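Local structure of phosphotriesterase homology protein (Escherichia coli, 1BF6) at residues Y7-E12 / M238-I243; V77-Y82 / I121-G126; E99-M104 / F140-L145. The protein hydrolyses phosphorylated glyceryl acetates, and also aromatic acetates and propionates, with the help of two zinc ions per subunit. All coordinates share one frame; numbering follows the deposited sequence.

Contact 1. Residues Y7-E12 / M238-I243; sequences YTLAHE and MLSMDI. With ZN (zinc ion), chain C.
Glu12 curls back over Ser240, Met241 and Ile243, and its carboxylate ties the loop 240-243 to the end of the first strand. The chain bends at chi2 (-59°), which folds the acid back onto this loop. OE2 takes two bonds, Met241 N on its syn side at 2.8 Å and Ser240 OG on its anti side at 2.7 Å; OE1 receives Ile243 N on its syn side, nearly straight at 170°. All three donors sit somewhat out of the carboxylate plane, Met241 N the least. Ser240 OG gives its proton to Glu12 and accepts His11 N at 2.8 Å. An alanine at Glu12 would probably leave the N-H groups of Met241 and Ile243 without acceptors and the Ser240 hydroxyl without one for its proton. Beyond this, His11 NE2 (2.3 Å) and Asp242 OD1 (2.4 Å) bind the same zinc ion; the two side chains lie side by side, ring and carboxylate planes 80° apart. Contacts are sparser toward the strands: Ala10 N bonds Leu239 O, Ala10 CB meets Met238 CB at 3.9 Å, and farther back a water accepts from Leu239 N and may donate to Thr8 O, 3.2 Å away. Strand 47-52 flanks strand 7-12, helix 275-289 touches Thr8 and Met238, and helix 259-270 covers Leu9, Leu239 and Met241.

Contact 2. Residues V77-Y82 / I121-G126; sequences VACTGY and IIAEIG. With ZN (zinc ion), chain C; ZN (zinc ion), chain D.
Thr80 and Ile122 pair as parallel strand neighbours through two backbone bonds: Thr80 N to Ile121 O at 3.0 Å, and Ala123 N to Thr80 O at 2.8 Å. Before this bridge, Cys79 CB rests against Ile121 CG2 (3.6 Å) and Ala123 CB (3.7 Å), with SG turned to a place between its backbone N and carbonyl carbon (chi1 72°), 3.1 Å from Ala123 O. Thr80 CG2 lies over Ile121 O. The short strand segments are inclined at 68°, and beyond the bridge contact thins to a CA-H...O approach of Ile125 CA to Tyr82 O. Gly81 fits where a side chain would crowd Ile125 CG2 and Ala123 O. A cis peptide joins Ala123 to Glu124, whose CB points away from 77-82; the chain, extended beyond CG, carries the carboxylate to both metals, OE1 to one zinc ion at 2.2 Å, OE2 to the other at 2.4 Å. The zinc on OE2 is also held by His11, His13 and Asp242, the one on OE1 by His157 and His185. Further out, Asn55 bonds Ala123 O, and Glu107 pairs with Thr80 OG1. A glutamate bridging two zinc ions, carried on a strand of the TIM barrel, marks the binuclear centre of this phosphotriesterase-family protein.

Contact 3. Residues E99-M104 / F140-L145; sequences ELAQEM and FIAAAL
Ala142 meets Leu100, Ala101 and Met104 where two outer helices of the TIM barrel, 97-109 and 134-150, pack side by side. The axes of the two short segments come within 8.1 Å and are inclined at 50°, with both chains running in broadly the same sense. Small residues permit this approach. No hydrogen bond crosses the interface; it is held by apolar contact. Among the methyl contacts, Ala101 CB settles on the backbone of the other helix, 3.6 Å from Ala142 O, and on Leu145 CB at 3.8 Å, while Ala142 CB faces the CB of Leu100, also at 3.8 Å. Leu145 touches at its base, toward the less buried side of the contact. On the barrel side, Ala143 turns away from helix 97-109, and it and Met104 both touch Ile122 of strand 122-126, so the inner ends of the interface rest on the same strand. Met104 makes the longer-reaching apolar contact, through its terminal methyl: the chain runs extended to SD, which lies 4.2 Å from Ala143 CA, and then bends at chi3 (-111°). That last turn brings Met104 CE over Ala142 CB at 3.4 Å, tighter than usual for two carbons.

Overall arrangement
Contacts 1 and 2 meet at the binuclear zinc centre, their own centres 14 Å apart: His11 NE2 and Glu124 OE2 approach to 3.2 Å because both bind one zinc ion. Contact 1 joins the first barrel strand to the last, and contact 2 joins 75-80 to 122-126, so that the pair links the two sheets at both seams of the barrel. Contact 3 lies in the helical layer outside contact 2, centres 11 Å apart. Tyr82 OH probably hydrogen-bonds Glu103 OE1 at 2.6 Å, and Ile125 CD1 packs on Ala143 CB at 3.4 Å. From contact 1 it stays separate, about 11 Å between nearest atoms.

Contact 1. Residues Y7-E12 / M238-I243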
loop_
_atom_site.group_PDB
_atom_site.type_symbol
_atom_site.label_atom_id
_atom_site.label_comp_id
_atom_site.label_asym_id
_atom_site.label_seq_id
_atom_site.Cartn_x
_atom_site.Cartn_y
_atom_site.Cartn_z
ATOM N N TYR A 7 1.996 1.093 15.562
ATOM C CA TYR A 7 2.607 0.878 14.256
ATOM C C TYR A 7 1.564 0.794 13.139
ATOM O O TYR A 7 0.400 0.447 13.377
ATOM C CB TYR A 7 3.420 -0.415 14.255
ATOM C CG TYR A 7 4.647 -0.406 15.146
ATOM C CD1 TYR A 7 5.424 0.748 15.295
ATOM C CD2 TYR A 7 5.076 -1.573 15.775
ATOM C CE1 TYR A 7 6.597 0.733 16.039
ATOM C CE2 TYR A 7 6.241 -1.600 16.520
ATOM C CZ TYR A 7 6.999 -0.448 16.647
ATOM O OH TYR A 7 8.155 -0.472 17.383
ATOM N N THR A 8 2.014 1.064 11.918
ATOM C CA THR A 8 1.151 1.027 10.744
ATOM C C THR A 8 1.818 0.250 9.607
ATOM O O THR A 8 2.984 0.502 9.272
ATOM C CB THR A 8 0.843 2.480 10.229
ATOM O OG1 THR A 8 0.127 3.214 11.226
ATOM C CG2 THR A 8 0.024 2.437 8.934
ATOM N N LEU A 9 1.095 -0.727 9.050
ATOM C CA LEU A 9 1.578 -1.498 7.895
ATOM C C LEU A 9 1.003 -0.676 6.731
ATOM O O LEU A 9 -0.206 -0.610 6.552
ATOM C CB LEU A 9 1.013 -2.922 7.909
ATOM C CG LEU A 9 1.901 -3.988 8.577
ATOM C CD1 LEU A 9 2.312 -3.571 9.976
ATOM C CD2 LEU A 9 1.182 -5.330 8.591
ATOM N N ALA A 10 1.894 -0.039 5.981
ATOM C CA ALA A 10 1.530 0.880 4.898
ATOM C C ALA A 10 0.899 0.330 3.620
ATOM O O ALA A 10 0.378 1.106 2.817
ATOM C CB ALA A 10 2.748 1.733 4.536
ATOM N N HIS A 11 0.929 -0.987 3.432
ATOM C CA HIS A 11 0.390 -1.581 2.201
ATOM C C HIS A 11 0.045 -3.048 2.388
ATOM O O HIS A 11 0.913 -3.912 2.274
ATOM C CB HIS A 11 1.420 -1.460 1.084
ATOM C CG HIS A 11 0.899 -1.857 -0.263
ATOM N ND1 HIS A 11 0.788 -0.986 -1.330
ATOM C CD2 HIS A 11 0.433 -3.054 -0.709
ATOM C CE1 HIS A 11 0.278 -1.650 -2.367
ATOM N NE2 HIS A 11 0.047 -2.903 -2.038
ATOM N N GLU A 12 -1.230 -3.318 2.623
ATOM C CA GLU A 12 -1.701 -4.676 2.840
ATOM C C GLU A 12 -3.052 -4.934 2.194
ATOM O O GLU A 12 -3.742 -4.012 1.745
ATOM C CB GLU A 12 -1.863 -4.936 4.342
ATOM C CG GLU A 12 -0.591 -4.808 5.161
ATOM C CD GLU A 12 0.497 -5.753 4.714
ATOM O OE1 GLU A 12 0.190 -6.821 4.140
ATOM O OE2 GLU A 12 1.676 -5.428 4.936
ATOM N N MET A 238 8.445 4.029 4.349
ATOM C CA MET A 238 7.420 3.274 5.053
ATOM C C MET A 238 7.561 1.790 4.668
ATOM O O MET A 238 8.181 1.465 3.643
ATOM C CB MET A 238 6.025 3.844 4.819
ATOM C CG MET A 238 5.884 5.243 5.436
ATOM S SD MET A 238 4.215 5.874 5.533
ATOM C CE MET A 238 3.900 6.225 3.804
ATOM N N LEU A 239 7.011 0.906 5.503
ATOM C CA LEU A 239 7.167 -0.542 5.323
ATOM C C LEU A 239 5.890 -1.361 5.351
ATOM O O LEU A 239 4.900 -0.965 5.963
ATOM C CB LEU A 239 8.078 -1.083 6.448
ATOM C CG LEU A 239 9.396 -0.360 6.772
ATOM C CD1 LEU A 239 10.010 -0.963 8.042
ATOM C CD2 LEU A 239 10.372 -0.454 5.629
ATOM N N SER A 240 5.955 -2.543 4.720
ATOM C CA SER A 240 4.839 -3.489 4.692
ATOM C C SER A 240 5.221 -4.844 4.057
ATOM O O SER A 240 6.352 -5.029 3.604
ATOM C CB SER A 240 3.613 -2.888 3.984
ATOM O OG SER A 240 2.489 -2.885 4.859
ATOM N N MET A 241 4.259 -5.766 4.039
ATOM C CA MET A 241 4.428 -7.122 3.491
ATOM C C MET A 241 3.673 -7.334 2.164
ATOM O O MET A 241 4.007 -8.227 1.371
ATOM C CB MET A 241 3.878 -8.150 4.494
ATOM C CG MET A 241 4.460 -8.079 5.906
ATOM S SD MET A 241 6.182 -8.460 5.897
ATOM C CE MET A 241 6.112 -10.192 5.455
ATOM N N ASP A 242 2.635 -6.525 1.945
ATOM C CA ASP A 242 1.774 -6.648 0.765
ATOM C C ASP A 242 1.234 -8.088 0.641
ATOM O O ASP A 242 1.414 -8.734 -0.407
ATOM C CB ASP A 242 2.511 -6.250 -0.519
ATOM C CG ASP A 242 1.588 -6.188 -1.731
ATOM O OD1 ASP A 242 0.353 -6.108 -1.543
ATOM O OD2 ASP A 242 2.099 -6.244 -2.854
ATOM N N ILE A 243 0.637 -8.597 1.727
ATOM C CA ILE A 243 0.043 -9.944 1.737
ATOM C C ILE A 243 -1.103 -9.932 0.709
ATOM O O ILE A 243 -1.933 -9.011 0.707
ATOM C CB ILE A 243 -0.510 -10.323 3.137
ATOM C CG1 ILE A 243 0.633 -10.431 4.157
ATOM C CG2 ILE A 243 -1.304 -11.615 3.072
ATOM C CD1 ILE A 243 1.714 -11.423 3.781
HETATM ZN ZN ZN C . -0.941 -4.704 -3.022
HETATM O O HOH W 1 5.346 1.910 7.733
#

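Contact 2. Residues V77-Y82 / I121-G126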
loop_
_atom_site.group_PDB
_atom_site.type_symbol
_atom_site.label_atom_id
_atom_site.label_comp_id
_atom_site.label_asym_id
_atom_site.label_seq_id
_atom_site.Cartn_x
_atom_site.Cartn_y
_atom_site.Cartn_z
ATOM N N VAL A 77 -7.650 1.300 7.219
ATOM C CA VAL A 77 -7.910 2.419 6.327
ATOM C C VAL A 77 -8.160 1.842 4.935
ATOM O O VAL A 77 -7.258 1.261 4.332
ATOM C CB VAL A 77 -6.722 3.406 6.260
ATOM C CG1 VAL A 77 -7.015 4.518 5.240
ATOM C CG2 VAL A 77 -6.449 3.997 7.655
ATOM N N ALA A 78 -9.399 1.976 4.461
ATOM C CA ALA A 78 -9.806 1.496 3.140
ATOM C C ALA A 78 -9.379 2.447 2.008
ATOM O O ALA A 78 -9.064 3.613 2.253
ATOM C CB ALA A 78 -11.318 1.278 3.121
ATOM N N CYS A 79 -9.354 1.947 0.772
ATOM C CA CYS A 79 -8.951 2.777 -0.369
ATOM C C CYS A 79 -9.978 2.852 -1.505
ATOM O O CYS A 79 -11.004 2.159 -1.498
ATOM C CB CYS A 79 -7.629 2.274 -0.951
ATOM S SG CYS A 79 -7.743 0.686 -1.854
ATOM N N THR A 80 -9.696 3.736 -2.458
ATOM C CA THR A 80 -10.526 3.911 -3.656
ATOM C C THR A 80 -9.590 4.121 -4.841
ATOM O O THR A 80 -8.539 4.762 -4.710
ATOM C CB THR A 80 -11.511 5.130 -3.562
ATOM O OG1 THR A 80 -12.251 5.218 -4.791
ATOM C CG2 THR A 80 -10.766 6.446 -3.347
ATOM N N GLY A 81 -9.941 3.551 -5.995
ATOM C CA GLY A 81 -9.108 3.731 -7.173
ATOM C C GLY A 81 -9.252 2.619 -8.196
ATOM O O GLY A 81 -10.226 1.867 -8.171
ATOM N N TYR A 82 -8.316 2.577 -9.133
ATOM C CA TYR A 82 -8.272 1.543 -10.167
ATOM C C TYR A 82 -6.845 0.995 -10.182
ATOM O O TYR A 82 -5.871 1.747 -10.045
ATOM C CB TYR A 82 -8.709 2.088 -11.534
ATOM C CG TYR A 82 -10.221 2.201 -11.654
ATOM C CD1 TYR A 82 -10.893 3.357 -11.240
ATOM C CD2 TYR A 82 -10.985 1.133 -12.146
ATOM C CE1 TYR A 82 -12.283 3.445 -11.306
ATOM C CE2 TYR A 82 -12.377 1.211 -12.222
ATOM C CZ TYR A 82 -13.022 2.368 -11.797
ATOM O OH TYR A 82 -14.401 2.429 -11.818
ATOM N N ILE A 121 -7.907 6.798 1.449
ATOM C CA ILE A 121 -6.752 7.018 0.580
ATOM C C ILE A 121 -7.114 6.586 -0.850
ATOM O O ILE A 121 -8.017 5.769 -1.034
ATOM C CB ILE A 121 -5.502 6.194 1.103
ATOM C CG1 ILE A 121 -4.212 6.620 0.406
ATOM C CG2 ILE A 121 -5.729 4.690 0.914
ATOM C CD1 ILE A 121 -2.943 6.112 1.104
ATOM N N ILE A 122 -6.483 7.214 -1.838
ATOM C CA ILE A 122 -6.694 6.893 -3.261
ATOM C C ILE A 122 -5.570 5.909 -3.510
ATOM O O ILE A 122 -4.395 6.284 -3.602
ATOM C CB ILE A 122 -6.523 8.131 -4.159
ATOM C CG1 ILE A 122 -7.600 9.172 -3.827
ATOM C CG2 ILE A 122 -6.527 7.718 -5.637
ATOM C CD1 ILE A 122 -7.194 10.569 -4.183
ATOM N N ALA A 123 -5.932 4.649 -3.702
ATOM C CA ALA A 123 -4.868 3.641 -3.799
ATOM C C ALA A 123 -5.402 2.298 -4.313
ATOM O O ALA A 123 -6.606 2.172 -4.298
ATOM C CB ALA A 123 -4.417 3.351 -2.350
ATOM N N GLU A 124 -4.710 1.170 -4.482
ATOM C CA GLU A 124 -3.422 1.167 -5.021
ATOM C C GLU A 124 -3.456 1.495 -6.518
ATOM O O GLU A 124 -4.128 0.716 -7.206
ATOM C CB GLU A 124 -2.390 0.037 -4.764
ATOM C CG GLU A 124 -2.883 -1.344 -5.242
ATOM C CD GLU A 124 -1.718 -2.353 -4.904
ATOM O OE1 GLU A 124 -0.811 -1.913 -5.546
ATOM O OE2 GLU A 124 -2.300 -3.148 -4.200
ATOM N N ILE A 125 -3.009 2.676 -6.927
ATOM C CA ILE A 125 -3.079 3.008 -8.337
ATOM C C ILE A 125 -1.773 2.640 -8.999
ATOM O O ILE A 125 -0.707 3.146 -8.646
ATOM C CB ILE A 125 -3.556 4.474 -8.566
ATOM C CG1 ILE A 125 -2.566 5.480 -8.008
ATOM C CG2 ILE A 125 -4.916 4.692 -7.855
ATOM C CD1 ILE A 125 -2.922 6.927 -8.375
ATOM N N GLY A 126 -1.854 1.685 -9.920
ATOM C CA GLY A 126 -0.646 1.220 -10.561
ATOM C C GLY A 126 -0.397 1.441 -12.032
ATOM O O GLY A 126 -1.252 1.903 -12.797
HETATM ZN ZN ZN C . -0.941 -4.704 -3.022
HETATM ZN ZN ZN D . 0.660 -3.539 -5.724
#

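Contact 3. Residues E99-M104 / F140-L145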
loop_
_atom_site.group_PDB
_atom_site.type_symbol
_atom_site.label_atom_id
_atom_site.label_comp_id
_atom_site.label_asym_id
_atom_site.label_seq_id
_atom_site.Cartn_x
_atom_site.Cartn_y
_atom_site.Cartn_z
ATOM N N GLU A 99 -15.547 11.362 -14.701
ATOM C CA GLU A 99 -16.418 10.380 -14.066
ATOM C C GLU A 99 -15.588 9.491 -13.127
ATOM O O GLU A 99 -16.027 9.180 -12.014
ATOM C CB GLU A 99 -17.154 9.547 -15.120
ATOM C CG GLU A 99 -18.307 10.298 -15.811
ATOM C CD GLU A 99 -18.844 9.576 -17.036
ATOM O OE1 GLU A 99 -18.042 9.023 -17.807
ATOM O OE2 GLU A 99 -20.076 9.575 -17.235
ATOM N N LEU A 100 -14.378 9.127 -13.558
ATOM C CA LEU A 100 -13.496 8.294 -12.725
ATOM C C LEU A 100 -13.165 9.053 -11.422
ATOM O O LEU A 100 -13.297 8.499 -10.328
ATOM C CB LEU A 100 -12.223 7.903 -13.485
ATOM C CG LEU A 100 -12.411 7.018 -14.736
ATOM C CD1 LEU A 100 -11.077 6.705 -15.382
ATOM C CD2 LEU A 100 -13.175 5.734 -14.396
ATOM N N ALA A 101 -12.821 10.340 -11.547
ATOM C CA ALA A 101 -12.518 11.185 -10.382
ATOM C C ALA A 101 -13.720 11.329 -9.448
ATOM O O ALA A 101 -13.575 11.261 -8.231
ATOM C CB ALA A 101 -12.030 12.554 -10.821
ATOM N N GLN A 102 -14.912 11.520 -10.010
ATOM C CA GLN A 102 -16.121 11.660 -9.201
ATOM C C GLN A 102 -16.357 10.411 -8.358
ATOM O O GLN A 102 -16.794 10.500 -7.209
ATOM C CB GLN A 102 -17.345 11.898 -10.088
ATOM C CG GLN A 102 -17.390 13.251 -10.779
ATOM C CD GLN A 102 -18.544 13.348 -11.764
ATOM O OE1 GLN A 102 -19.076 12.332 -12.230
ATOM N NE2 GLN A 102 -18.958 14.572 -12.066
ATOM N N GLU A 103 -16.136 9.244 -8.960
ATOM C CA GLU A 103 -16.317 7.977 -8.263
ATOM C C GLU A 103 -15.391 7.910 -7.052
ATOM O O GLU A 103 -15.825 7.561 -5.959
ATOM C CB GLU A 103 -16.011 6.802 -9.198
ATOM C CG GLU A 103 -16.153 5.418 -8.528
ATOM C CD GLU A 103 -15.716 4.266 -9.433
ATOM O OE1 GLU A 103 -15.278 4.526 -10.569
ATOM O OE2 GLU A 103 -15.793 3.100 -8.990
ATOM N N MET A 104 -14.121 8.255 -7.255
ATOM C CA MET A 104 -13.142 8.221 -6.165
ATOM C C MET A 104 -13.524 9.209 -5.059
ATOM O O MET A 104 -13.510 8.857 -3.885
ATOM C CB MET A 104 -11.735 8.483 -6.700
ATOM C CG MET A 104 -11.203 7.345 -7.581
ATOM S SD MET A 104 -9.523 7.586 -8.131
ATOM C CE MET A 104 -9.697 7.870 -9.858
ATOM N N PHE A 140 -4.352 7.823 -13.312
ATOM C CA PHE A 140 -3.499 8.693 -12.506
ATOM C C PHE A 140 -3.973 10.159 -12.559
ATOM O O PHE A 140 -3.902 10.879 -11.560
ATOM C CB PHE A 140 -2.041 8.568 -12.932
ATOM C CG PHE A 140 -1.275 7.523 -12.157
ATOM C CD1 PHE A 140 -1.514 6.166 -12.362
ATOM C CD2 PHE A 140 -0.347 7.897 -11.184
ATOM C CE1 PHE A 140 -0.846 5.189 -11.605
ATOM C CE2 PHE A 140 0.329 6.927 -10.423
ATOM C CZ PHE A 140 0.076 5.570 -10.634
ATOM N N ILE A 141 -4.479 10.601 -13.711
ATOM C CA ILE A 141 -4.983 11.977 -13.811
ATOM C C ILE A 141 -6.249 12.120 -12.958
ATOM O O ILE A 141 -6.419 13.112 -12.241
ATOM C CB ILE A 141 -5.226 12.398 -15.281
ATOM C CG1 ILE A 141 -3.885 12.465 -15.998
ATOM C CG2 ILE A 141 -5.927 13.772 -15.335
ATOM C CD1 ILE A 141 -3.966 12.514 -17.499
ATOM N N ALA A 142 -7.111 11.102 -12.995
ATOM C CA ALA A 142 -8.330 11.093 -12.205
ATOM C C ALA A 142 -7.964 11.119 -10.720
ATOM O O ALA A 142 -8.622 11.785 -9.930
ATOM C CB ALA A 142 -9.158 9.851 -12.520
ATOM N N ALA A 143 -6.916 10.382 -10.355
ATOM C CA ALA A 143 -6.458 10.322 -8.965
ATOM C C ALA A 143 -6.022 11.727 -8.525
ATOM O O ALA A 143 -6.408 12.188 -7.452
ATOM C CB ALA A 143 -5.304 9.322 -8.828
ATOM N N ALA A 144 -5.282 12.408 -9.401
ATOM C CA ALA A 144 -4.810 13.762 -9.158
ATOM C C ALA A 144 -6.031 14.651 -8.907
ATOM O O ALA A 144 -6.098 15.336 -7.890
ATOM C CB ALA A 144 -4.017 14.252 -10.344
ATOM N N LEU A 145 -7.033 14.576 -9.788
ATOM C CA LEU A 145 -8.251 15.376 -9.632
ATOM C C LEU A 145 -8.962 15.104 -8.314
ATOM O O LEU A 145 -9.397 16.039 -7.635
ATOM C CB LEU A 145 -9.221 15.129 -10.793
ATOM C CG LEU A 145 -8.661 15.491 -12.171
ATOM C CD1 LEU A 145 -9.719 15.239 -13.257
ATOM C CD2 LEU A 145 -8.195 16.955 -12.172
#